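Local coordinates for angiotensin-converting enzyme (Anopheles gambiae, PDB 6S1Y), which probably cleaves peptide substrates as a zinc metalloprotease of the angiotensin-converting enzyme family and is of interest as a target for insecticides against mosquitoes, at residues W21-Y26 / H370-F375; T265-K270 / D413-I418; S299-K304 / A538-K543; G468-V473 / S599-S604. All coordinates share one frame; numbering follows the deposited sequence.

Contact 1 of 4, residues W21-Y26 / H370-F375; sequences WIEQRY and HQPVEF
Val373 fits its CG1 methyl against Glu23 O and the ring of Tyr26 at once, and this is where the apolar packing is tight. CG1 lies 3.6 Å from Glu23 O and 3.9 Å from Tyr26 CD2, meeting the phenol ring obliquely. The valine torsion explains the fit: CG1 sits between its backbone N and carbonyl carbon (chi1 58°), which leaves it facing the helix. Tyr26 and Val373 are both buried, and Phe59 of helix 46-70 packs edge-to-face on the same tyrosine ring.

Pro372 and Glu374 are more open as residues, each partly exposed, yet the carboxylates themselves press close. Glu23 runs out extended beside Pro372, its OE2 3.6 Å from the proline CB. Glu374 bends at chi2 (-83°) and crosses the Glu23 chain at about a right angle, with the carboxylate planes 67° apart. Here Glu23 OE2 and Glu374 OE1 stand 2.9 Å apart, two acceptors of like charge, and Glu374 OE2 is buried without a partner. Arg86 of helix 81-90 forms a salt bridge with Glu23 OE2 and touches Glu374 as well, which probably eases the repulsion; a shared proton is also conceivable.

The arrangement joins the first helix of the amino-terminal helical lid characteristic of this enzyme family to the loop that follows helix 349-368, the HExxH helix bearing the zinc ligands His357 and His361.

Contact 2 of 4, residues T265-K270 / D413-I418; sequences TPFPEK and DEQVKI
Lys270 NZ is held by two oxygen atoms of the segment 413-418. The stronger partner is Asp413 OD2, 2.8 Å from Lys270 NZ in a salt bridge that reaches the oxygen from above, 42° out of the carboxylate plane. The second is a weak hydrogen bond of 3.1 Å from Lys270 NZ to Gln415 OE1. In the lysine a bend at chi2 (-93°) brings CD beside the carboxylate, and a second at chi4 turns NZ onto it; Lys270 CE lies 3.5 Å from Asp413 OD2.

The other carboxylate oxygen works on the helix itself. Asp413 is the N-cap of helix 414-429: its OD1 accepts from Val416 N at 2.9 Å, nearly straight (171°) and almost in line with the C-O bond, and more weakly from Gln415 N. One carboxylate thus caps the helix and anchors the lysine that closes a type I beta turn, Phe267 to Lys270. The amide protons and the ammonium group would both tend to keep Asp413 ionised.

Next to the polar group the Phe267 ring turns one face to Gln415. Gln415 CG stands over the ring centre, 3.4 Å from the centroid, a CH-pi contact, while Gln415 CB lies over the CG-CD2 side. The glutamine amide plane is nearly perpendicular to the ring, and its bend at chi2 carries CD away toward the lysine. Ile418 CB comes to the ring edge at CE2. Beyond it, Pro266 CG meets Ile418 CG2 at 3.8 Å, and Trp582 of helix 577-590 packs against Pro266, Phe267 and Ile418 alike.

Contact 3 of 4, residues S299-K304 / A538-K543; sequences SLNMTK and AGNQLK. With NAG (2-acetamido-2-deoxy-beta-D-glucopyranose), chain C.
Leu300 and Gly539 bring their backbones together where a Schellman motif ends helix 286-299, a motif whose C-prime residue is itself the N-glycosylated asparagine. Leu300 O approaches Gly539 CA to 3.2 Å in a CA-H...O contact, a closeness made possible by the absence of a side chain on the glycine.

That residue, Asn301, has positive phi (57°) and carries the sugar covalently through ND2; it begins an Asn-Met-Thr sequon. Its CG is anti to the backbone N (chi1 -161°). Besides holding the sugar, ND2 reaches Asn540 OD1, to which it donates a weak bond 3.3 Å long.

Met302 takes the inward side. Its chain is extended through chi2, and a bend at chi3 (75°) turns CE toward Leu542, whose CD2 lies 3.9 Å from Met302 SD. The two chains cross at about a right angle. Met302 slides past Lys543 in the opposite direction, their CG atoms 3.7 Å apart.

In Lys543 a bend at chi3 turns CE past Asn301 O, and NZ then reaches the sugar; Lys543 CD passes 3.1 Å from Asn301 O. The first N-acetylglucosamine is held from two positions on one helix. Asn540 ND2 donates to NAG O7 of the acetamido group at 2.9 Å, and Lys543 NZ donates to the hydroxymethyl oxygen, NAG O6, at 2.7 Å.

Contact 4 of 4, residues G468-V473 / S599-S604; sequences GVEPPV and SQKCVS
Glu470 and Ser599 are joined by a direct hydrogen bond: Ser599 OG donates to Glu470 OE1 at 2.8 Å, arriving on the anti side and 32° out of the carboxylate plane. The same hydroxyl oxygen accepts from Lys601 N at 3.1 Å, an ST turn that fixes the serine as both donor and acceptor. Glu470 OE1 accepts a second hydrogen bond, from a water 2.7 Å away, and this water accepts from Gln600 N.

The ionic interaction uses the other oxygen. Glu470 OE2 and Lys601 NZ form a salt bridge whose hydrogen bond, at 3.3 Å, is weak.

Van der Waals contact comes from the lysine stem. Lys601 CG rests 3.5 Å from Glu470 CD, and a bend at chi2 (-68°) carries CD alongside Val473 O. The Lys601 and Pro471 side chains slide past each other in opposite directions, Lys601 CB near Pro471 CD.

In the fold, strand 469-470 pairs with strand 244-245, and Cys602 is disulfide-bonded to Cys457 on helix 455-467. The carboxylate receives bonds from a hydroxyl, a water and an ammonium group, so Glu470 is probably ionised and fastens the carboxy-terminal tail by its side chain, adding to the covalent tie at Cys602.

How the contacts relate
Contacts 1, 2 and 3 alternate along the chain: each opens before contact 1 closes at 370-375, then contact 2 closes at 413-418 and contact 3 at 538-543. Contact 4 starts after 1 and 2 are complete, crosses contact 3 and ends at the last modelled residue. Contacts 1 and 3 adjoin, centres about 25 Å apart, and share surroundings: Gln371 hydrogen-bonds to Ala547 of helix 536-547, while Thr303 hydrogen-bonds to Gln363 of helix 349-368. Contacts 2 and 4 stand apart from them: contact 2 is about 53 Å from contact 1 and contact 4 about 46 Å from contact 3, between centres. Sequence-distant parts of one largely helical enzyme are thus joined around its periphery.

Contact 1 of 4, residues W21-Y26 / H370-F375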
# COMPACT_ATOMS: atom_id res chain seq x y z
N TRP A 21 -12.58 -16.98 -27.15
CA TRP A 21 -13.73 -16.12 -27.43
C TRP A 21 -14.31 -15.57 -26.13
O TRP A 21 -14.75 -14.42 -26.07
CB TRP A 21 -14.80 -16.88 -28.22
CG TRP A 21 -16.15 -16.20 -28.25
CD1 TRP A 21 -17.36 -16.75 -27.89
CD2 TRP A 21 -16.43 -14.85 -28.64
NE1 TRP A 21 -18.36 -15.82 -28.04
CE2 TRP A 21 -17.83 -14.65 -28.50
CE3 TRP A 21 -15.65 -13.78 -29.09
CZ2 TRP A 21 -18.44 -13.43 -28.80
CZ3 TRP A 21 -16.26 -12.58 -29.39
CH2 TRP A 21 -17.65 -12.41 -29.25
N ILE A 22 -14.32 -16.39 -25.08
CA ILE A 22 -14.78 -15.92 -23.77
C ILE A 22 -13.85 -14.82 -23.25
O ILE A 22 -14.31 -13.79 -22.75
CB ILE A 22 -14.88 -17.10 -22.79
CG1 ILE A 22 -15.93 -18.11 -23.27
CG2 ILE A 22 -15.21 -16.60 -21.40
CD1 ILE A 22 -16.09 -19.34 -22.39
N GLU A 23 -12.54 -15.02 -23.39
CA GLU A 23 -11.57 -14.04 -22.90
C GLU A 23 -11.84 -12.65 -23.47
O GLU A 23 -11.78 -11.65 -22.75
CB GLU A 23 -10.15 -14.48 -23.26
CG GLU A 23 -9.62 -15.62 -22.41
CD GLU A 23 -8.30 -16.18 -22.93
OE1 GLU A 23 -7.87 -15.79 -24.04
OE2 GLU A 23 -7.70 -17.02 -22.23
N GLN A 24 -12.13 -12.56 -24.77
CA GLN A 24 -12.36 -11.26 -25.38
C GLN A 24 -13.66 -10.65 -24.88
O GLN A 24 -13.74 -9.44 -24.65
CB GLN A 24 -12.37 -11.37 -26.90
CG GLN A 24 -11.19 -12.14 -27.49
CD GLN A 24 -9.83 -11.54 -27.14
OE1 GLN A 24 -9.70 -10.32 -26.94
NE2 GLN A 24 -8.80 -12.39 -27.08
N ARG A 25 -14.69 -11.48 -24.73
CA ARG A 25 -15.93 -11.02 -24.11
C ARG A 25 -15.66 -10.45 -22.72
O ARG A 25 -16.03 -9.30 -22.42
CB ARG A 25 -16.92 -12.19 -24.05
CG ARG A 25 -18.38 -11.83 -24.25
CD ARG A 25 -19.08 -12.87 -25.13
NE ARG A 25 -19.06 -14.21 -24.54
CZ ARG A 25 -19.89 -14.62 -23.59
NH1 ARG A 25 -19.80 -15.86 -23.12
NH2 ARG A 25 -20.81 -13.80 -23.09
N TYR A 26 -15.00 -11.23 -21.86
CA TYR A 26 -14.68 -10.79 -20.50
C TYR A 26 -13.89 -9.49 -20.53
O TYR A 26 -14.22 -8.53 -19.82
CB TYR A 26 -13.89 -11.91 -19.80
CG TYR A 26 -13.83 -11.90 -18.28
CD1 TYR A 26 -14.77 -12.57 -17.52
CD2 TYR A 26 -12.78 -11.26 -17.61
CE1 TYR A 26 -14.69 -12.59 -16.13
CE2 TYR A 26 -12.70 -11.27 -16.23
CZ TYR A 26 -13.65 -11.94 -15.50
OH TYR A 26 -13.58 -11.96 -14.12
N HIS A 370 0.18 -8.00 -22.85
CA HIS A 370 0.05 -8.96 -23.93
C HIS A 370 -0.60 -10.27 -23.49
O HIS A 370 -0.85 -11.13 -24.34
CB HIS A 370 1.42 -9.28 -24.53
CG HIS A 370 2.29 -10.04 -23.59
ND1 HIS A 370 3.17 -9.43 -22.72
CD2 HIS A 370 2.39 -11.38 -23.34
CE1 HIS A 370 3.79 -10.35 -22.00
NE2 HIS A 370 3.33 -11.54 -22.35
N GLN A 371 -0.83 -10.46 -22.20
CA GLN A 371 -1.40 -11.70 -21.72
C GLN A 371 -2.92 -11.70 -21.87
O GLN A 371 -3.53 -10.65 -22.07
CB GLN A 371 -1.04 -11.92 -20.25
CG GLN A 371 0.46 -12.05 -19.97
CD GLN A 371 0.94 -13.50 -19.85
OE1 GLN A 371 0.15 -14.44 -19.87
NE2 GLN A 371 2.24 -13.67 -19.71
N PRO A 372 -3.56 -12.86 -21.78
CA PRO A 372 -5.02 -12.88 -21.68
C PRO A 372 -5.48 -12.16 -20.43
O PRO A 372 -4.75 -12.04 -19.44
CB PRO A 372 -5.36 -14.38 -21.63
CG PRO A 372 -4.08 -15.06 -21.29
CD PRO A 372 -2.97 -14.21 -21.82
N VAL A 373 -6.73 -11.69 -20.48
CA VAL A 373 -7.22 -10.74 -19.47
C VAL A 373 -7.09 -11.32 -18.06
O VAL A 373 -6.71 -10.61 -17.13
CB VAL A 373 -8.68 -10.34 -19.78
CG1 VAL A 373 -9.61 -11.57 -19.83
CG2 VAL A 373 -9.15 -9.32 -18.75
N GLU A 374 -7.41 -12.60 -17.88
CA GLU A 374 -7.39 -13.18 -16.54
C GLU A 374 -5.98 -13.45 -16.02
O GLU A 374 -5.84 -13.87 -14.86
CB GLU A 374 -8.22 -14.47 -16.52
CG GLU A 374 -7.61 -15.66 -17.25
CD GLU A 374 -7.86 -15.65 -18.76
OE1 GLU A 374 -7.99 -16.74 -19.35
OE2 GLU A 374 -7.91 -14.56 -19.36
N PHE A 375 -4.94 -13.24 -16.82
CA PHE A 375 -3.57 -13.27 -16.34
C PHE A 375 -2.99 -11.86 -16.18
O PHE A 375 -1.83 -11.73 -15.77
CB PHE A 375 -2.67 -14.08 -17.27
CG PHE A 375 -2.88 -15.57 -17.21
CD1 PHE A 375 -3.68 -16.15 -16.24
CD2 PHE A 375 -2.25 -16.39 -18.13
CE1 PHE A 375 -3.85 -17.53 -16.19
CE2 PHE A 375 -2.43 -17.78 -18.09
CZ PHE A 375 -3.22 -18.34 -17.12

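Contact 2 of 4, residues T265-K270 / D413-I418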
# COMPACT_ATOMS: atom_id res chain seq x y z
N THR A 265 16.02 12.66 14.83
CA THR A 265 17.14 11.90 14.30
C THR A 265 18.29 11.84 15.29
O THR A 265 18.48 12.74 16.13
CB THR A 265 17.61 12.51 12.97
OG1 THR A 265 18.44 11.57 12.27
CG2 THR A 265 18.41 13.81 13.17
N PRO A 266 19.11 10.79 15.22
CA PRO A 266 20.22 10.68 16.18
C PRO A 266 21.21 11.83 16.13
O PRO A 266 21.72 12.24 17.19
CB PRO A 266 20.87 9.35 15.77
CG PRO A 266 19.76 8.54 15.24
CD PRO A 266 18.89 9.54 14.47
N PHE A 267 21.53 12.36 14.95
CA PHE A 267 22.62 13.32 14.78
C PHE A 267 22.09 14.48 13.95
O PHE A 267 22.39 14.61 12.75
CB PHE A 267 23.84 12.63 14.16
CG PHE A 267 24.37 11.50 15.02
CD1 PHE A 267 25.00 11.78 16.22
CD2 PHE A 267 24.20 10.18 14.66
CE1 PHE A 267 25.46 10.77 17.05
CE2 PHE A 267 24.66 9.15 15.47
CZ PHE A 267 25.29 9.45 16.67
N PRO A 268 21.29 15.35 14.57
CA PRO A 268 20.62 16.40 13.82
C PRO A 268 21.56 17.43 13.21
O PRO A 268 21.15 18.12 12.27
CB PRO A 268 19.69 17.05 14.86
CG PRO A 268 20.20 16.62 16.20
CD PRO A 268 20.83 15.27 15.97
N GLU A 269 22.79 17.56 13.69
CA GLU A 269 23.72 18.49 13.06
C GLU A 269 24.69 17.78 12.12
O GLU A 269 25.70 18.37 11.74
CB GLU A 269 24.47 19.28 14.13
CG GLU A 269 23.53 20.16 14.98
CD GLU A 269 22.44 20.85 14.14
OE1 GLU A 269 22.79 21.49 13.14
OE2 GLU A 269 21.22 20.72 14.48
N LYS A 270 24.40 16.53 11.75
CA LYS A 270 25.10 15.87 10.65
C LYS A 270 24.15 15.76 9.46
O LYS A 270 22.93 15.93 9.60
CB LYS A 270 25.60 14.49 11.06
CG LYS A 270 26.72 14.53 12.08
CD LYS A 270 28.08 14.51 11.42
CE LYS A 270 29.18 14.74 12.42
NZ LYS A 270 29.89 13.48 12.76
N ASP A 413 30.44 9.94 7.31
CA ASP A 413 30.98 9.29 8.48
C ASP A 413 29.93 8.35 9.04
O ASP A 413 28.82 8.22 8.51
CB ASP A 413 31.46 10.30 9.53
CG ASP A 413 30.39 11.27 9.96
OD1 ASP A 413 29.20 10.86 10.04
OD2 ASP A 413 30.72 12.43 10.27
N GLU A 414 30.28 7.68 10.12
CA GLU A 414 29.36 6.70 10.68
C GLU A 414 28.06 7.34 11.15
O GLU A 414 27.01 6.69 11.12
CB GLU A 414 30.06 5.96 11.82
CG GLU A 414 30.82 4.73 11.33
CD GLU A 414 29.88 3.65 10.80
OE1 GLU A 414 30.18 3.08 9.73
OE2 GLU A 414 28.83 3.40 11.45
N GLN A 415 28.08 8.62 11.56
CA GLN A 415 26.85 9.23 12.07
C GLN A 415 25.90 9.59 10.95
O GLN A 415 24.67 9.44 11.10
CB GLN A 415 27.17 10.47 12.89
CG GLN A 415 27.80 10.13 14.22
CD GLN A 415 29.27 9.76 14.07
OE1 GLN A 415 30.00 10.41 13.33
NE2 GLN A 415 29.69 8.71 14.75
N VAL A 416 26.43 10.07 9.83
CA VAL A 416 25.60 10.24 8.65
C VAL A 416 24.96 8.91 8.28
O VAL A 416 23.77 8.84 7.93
CB VAL A 416 26.43 10.83 7.49
CG1 VAL A 416 25.57 10.99 6.25
CG2 VAL A 416 27.01 12.18 7.90
N LYS A 417 25.70 7.82 8.41
CA LYS A 417 25.11 6.53 8.07
C LYS A 417 24.00 6.13 9.05
O LYS A 417 23.00 5.54 8.62
CB LYS A 417 26.21 5.48 7.98
CG LYS A 417 26.83 5.46 6.58
CD LYS A 417 28.21 4.84 6.56
CE LYS A 417 28.24 3.45 7.15
NZ LYS A 417 29.48 2.71 6.72
N ILE A 418 24.13 6.47 10.34
CA ILE A 418 23.05 6.21 11.29
C ILE A 418 21.81 7.05 10.94
O ILE A 418 20.70 6.53 10.88
CB ILE A 418 23.53 6.46 12.73
CG1 ILE A 418 24.73 5.55 13.09
CG2 ILE A 418 22.42 6.24 13.73
CD1 ILE A 418 24.43 4.07 13.02

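Contact 3 of 4, residues S299-K304 / A538-K543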
# COMPACT_ATOMS: atom_id res chain seq x y z
N SER A 299 16.05 3.58 -17.97
CA SER A 299 17.42 3.19 -17.66
C SER A 299 17.56 1.70 -17.40
O SER A 299 18.68 1.17 -17.46
CB SER A 299 17.92 3.96 -16.44
OG SER A 299 17.59 3.26 -15.24
N LEU A 300 16.47 1.01 -17.07
CA LEU A 300 16.51 -0.43 -16.82
C LEU A 300 16.10 -1.25 -18.04
O LEU A 300 15.80 -2.44 -17.91
CB LEU A 300 15.62 -0.81 -15.64
CG LEU A 300 15.91 -0.17 -14.27
CD1 LEU A 300 14.80 -0.47 -13.27
CD2 LEU A 300 17.24 -0.65 -13.73
N ASN A 301 16.08 -0.63 -19.23
CA ASN A 301 15.60 -1.30 -20.44
C ASN A 301 14.17 -1.81 -20.26
O ASN A 301 13.83 -2.91 -20.71
CB ASN A 301 16.52 -2.44 -20.86
CG ASN A 301 16.32 -2.85 -22.32
OD1 ASN A 301 16.19 -2.00 -23.19
ND2 ASN A 301 16.28 -4.16 -22.58
N MET A 302 13.34 -1.02 -19.61
CA MET A 302 11.94 -1.33 -19.38
C MET A 302 11.10 -0.30 -20.13
O MET A 302 11.61 0.70 -20.61
CB MET A 302 11.63 -1.35 -17.87
CG MET A 302 12.40 -2.46 -17.11
SD MET A 302 12.06 -2.64 -15.31
CE MET A 302 10.46 -3.43 -15.36
N THR A 303 9.79 -0.56 -20.21
CA THR A 303 8.95 0.16 -21.15
C THR A 303 8.79 1.62 -20.76
O THR A 303 8.44 1.94 -19.62
CB THR A 303 7.58 -0.49 -21.25
OG1 THR A 303 7.73 -1.85 -21.68
CG2 THR A 303 6.69 0.28 -22.24
N LYS A 304 9.03 2.51 -21.72
CA LYS A 304 8.76 3.93 -21.57
C LYS A 304 7.25 4.17 -21.50
O LYS A 304 6.46 3.45 -22.10
CB LYS A 304 9.35 4.71 -22.76
CG LYS A 304 9.24 6.23 -22.66
CD LYS A 304 9.12 6.87 -24.05
CE LYS A 304 10.14 8.00 -24.24
NZ LYS A 304 10.23 8.93 -23.08
N ALA A 538 19.83 -5.91 -14.38
CA ALA A 538 18.76 -6.08 -13.40
C ALA A 538 17.38 -5.89 -14.03
O ALA A 538 16.46 -6.64 -13.72
CB ALA A 538 18.95 -5.08 -12.25
N GLY A 539 17.23 -4.88 -14.89
CA GLY A 539 15.97 -4.66 -15.57
C GLY A 539 15.52 -5.88 -16.35
O GLY A 539 14.33 -6.21 -16.38
N ASN A 540 16.45 -6.58 -16.99
CA ASN A 540 16.07 -7.69 -17.84
C ASN A 540 15.46 -8.82 -17.01
O ASN A 540 14.44 -9.39 -17.39
CB ASN A 540 17.28 -8.20 -18.64
CG ASN A 540 17.74 -7.20 -19.70
OD1 ASN A 540 16.96 -6.38 -20.18
ND2 ASN A 540 19.01 -7.27 -20.07
N GLN A 541 16.08 -9.15 -15.87
CA GLN A 541 15.50 -10.19 -15.03
C GLN A 541 14.18 -9.74 -14.41
O GLN A 541 13.26 -10.54 -14.25
CB GLN A 541 16.48 -10.61 -13.94
CG GLN A 541 17.64 -11.47 -14.45
CD GLN A 541 17.17 -12.80 -15.00
OE1 GLN A 541 16.60 -13.62 -14.28
NE2 GLN A 541 17.42 -13.02 -16.29
N LEU A 542 14.06 -8.45 -14.09
CA LEU A 542 12.81 -7.94 -13.55
C LEU A 542 11.70 -8.00 -14.59
O LEU A 542 10.61 -8.53 -14.31
CB LEU A 542 13.04 -6.53 -13.02
CG LEU A 542 11.85 -5.82 -12.37
CD1 LEU A 542 11.28 -6.61 -11.22
CD2 LEU A 542 12.27 -4.42 -11.90
N LYS A 543 11.95 -7.46 -15.80
CA LYS A 543 11.02 -7.59 -16.93
C LYS A 543 10.45 -8.99 -17.05
O LYS A 543 9.24 -9.18 -17.19
CB LYS A 543 11.71 -7.26 -18.26
CG LYS A 543 11.97 -5.82 -18.56
CD LYS A 543 12.85 -5.71 -19.81
CE LYS A 543 12.12 -6.07 -21.09
NZ LYS A 543 13.05 -6.11 -22.25
C1 NAG C . 16.13 -4.71 -23.91
C2 NAG C . 17.39 -5.52 -24.23
C3 NAG C . 17.27 -6.20 -25.59
C4 NAG C . 15.98 -7.01 -25.69
C5 NAG C . 14.79 -6.12 -25.32
C6 NAG C . 13.48 -6.87 -25.25
C7 NAG C . 19.55 -4.81 -23.28
C8 NAG C . 20.68 -3.83 -23.37
N2 NAG C . 18.57 -4.67 -24.18
O3 NAG C . 18.39 -7.07 -25.74
O4 NAG C . 15.83 -7.52 -27.02
O5 NAG C . 14.99 -5.54 -24.02
O6 NAG C . 12.41 -6.01 -24.88
O7 NAG C . 19.53 -5.70 -22.43

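Contact 4 of 4, residues G468-V473 / S599-S604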
# COMPACT_ATOMS: atom_id res chain seq x y z
N GLY A 468 2.11 -0.33 19.31
CA GLY A 468 2.45 0.49 20.46
C GLY A 468 2.13 1.95 20.26
O GLY A 468 2.91 2.81 20.70
N VAL A 469 1.00 2.26 19.60
CA VAL A 469 0.52 3.62 19.43
C VAL A 469 -0.94 3.65 19.84
O VAL A 469 -1.63 2.63 19.84
CB VAL A 469 0.69 4.15 17.99
CG1 VAL A 469 2.12 4.02 17.56
CG2 VAL A 469 -0.23 3.42 17.03
N GLU A 470 -1.43 4.85 20.16
CA GLU A 470 -2.78 5.00 20.69
C GLU A 470 -3.36 6.34 20.27
O GLU A 470 -2.61 7.30 20.03
CB GLU A 470 -2.80 4.89 22.24
CG GLU A 470 -2.13 6.07 22.96
CD GLU A 470 -2.07 5.93 24.48
OE1 GLU A 470 -2.34 4.80 25.00
OE2 GLU A 470 -1.76 6.95 25.15
N PRO A 471 -4.68 6.46 20.25
CA PRO A 471 -5.32 7.75 19.99
C PRO A 471 -4.90 8.81 20.99
O PRO A 471 -4.53 8.50 22.13
CB PRO A 471 -6.82 7.43 20.15
CG PRO A 471 -6.95 5.96 19.92
CD PRO A 471 -5.67 5.37 20.42
N PRO A 472 -5.01 10.08 20.60
CA PRO A 472 -4.67 11.18 21.51
C PRO A 472 -5.75 11.50 22.54
O PRO A 472 -5.50 12.30 23.45
CB PRO A 472 -4.50 12.36 20.55
CG PRO A 472 -5.57 12.07 19.51
CD PRO A 472 -5.51 10.58 19.30
N VAL A 473 -6.95 10.95 22.39
CA VAL A 473 -8.06 11.17 23.31
C VAL A 473 -8.72 9.82 23.54
O VAL A 473 -8.52 8.87 22.77
CB VAL A 473 -9.11 12.16 22.76
CG1 VAL A 473 -8.51 13.55 22.56
CG2 VAL A 473 -9.69 11.61 21.46
N SER A 599 -2.68 0.06 25.94
CA SER A 599 -3.36 1.35 25.90
C SER A 599 -4.65 1.32 26.73
O SER A 599 -5.38 0.33 26.74
CB SER A 599 -3.70 1.73 24.47
OG SER A 599 -4.37 2.98 24.46
N GLN A 600 -4.94 2.44 27.38
CA GLN A 600 -6.20 2.65 28.08
C GLN A 600 -7.09 3.65 27.36
O GLN A 600 -8.02 4.20 27.95
CB GLN A 600 -5.93 3.13 29.51
CG GLN A 600 -5.16 2.12 30.36
CD GLN A 600 -4.71 2.70 31.70
OE1 GLN A 600 -4.42 3.89 31.81
NE2 GLN A 600 -4.62 1.85 32.70
N LYS A 601 -6.83 3.90 26.08
CA LYS A 601 -7.50 4.98 25.37
C LYS A 601 -8.76 4.55 24.64
O LYS A 601 -9.28 5.33 23.83
CB LYS A 601 -6.52 5.61 24.39
CG LYS A 601 -5.51 6.54 25.05
CD LYS A 601 -6.20 7.78 25.60
CE LYS A 601 -5.22 8.84 26.04
NZ LYS A 601 -4.22 8.26 26.96
N CYS A 602 -9.28 3.35 24.88
CA CYS A 602 -10.56 2.92 24.32
C CYS A 602 -11.35 2.17 25.38
O CYS A 602 -10.87 1.17 25.91
CB CYS A 602 -10.38 2.04 23.07
SG CYS A 602 -11.94 1.78 22.10
N VAL A 603 -12.58 2.64 25.63
CA VAL A 603 -13.39 2.26 26.78
C VAL A 603 -14.65 1.54 26.30
O VAL A 603 -15.35 2.04 25.41
CB VAL A 603 -13.78 3.50 27.60
CG1 VAL A 603 -14.77 3.15 28.71
CG2 VAL A 603 -12.55 4.16 28.17
N SER A 604 -14.94 0.39 26.90
CA SER A 604 -16.19 -0.35 26.65
C SER A 604 -17.05 -0.37 27.92
O SER A 604 -18.27 -0.60 27.86
CB SER A 604 -15.91 -1.79 26.20
OG SER A 604 -15.48 -1.83 24.84
O HOH W 1 -3.11 4.68 27.57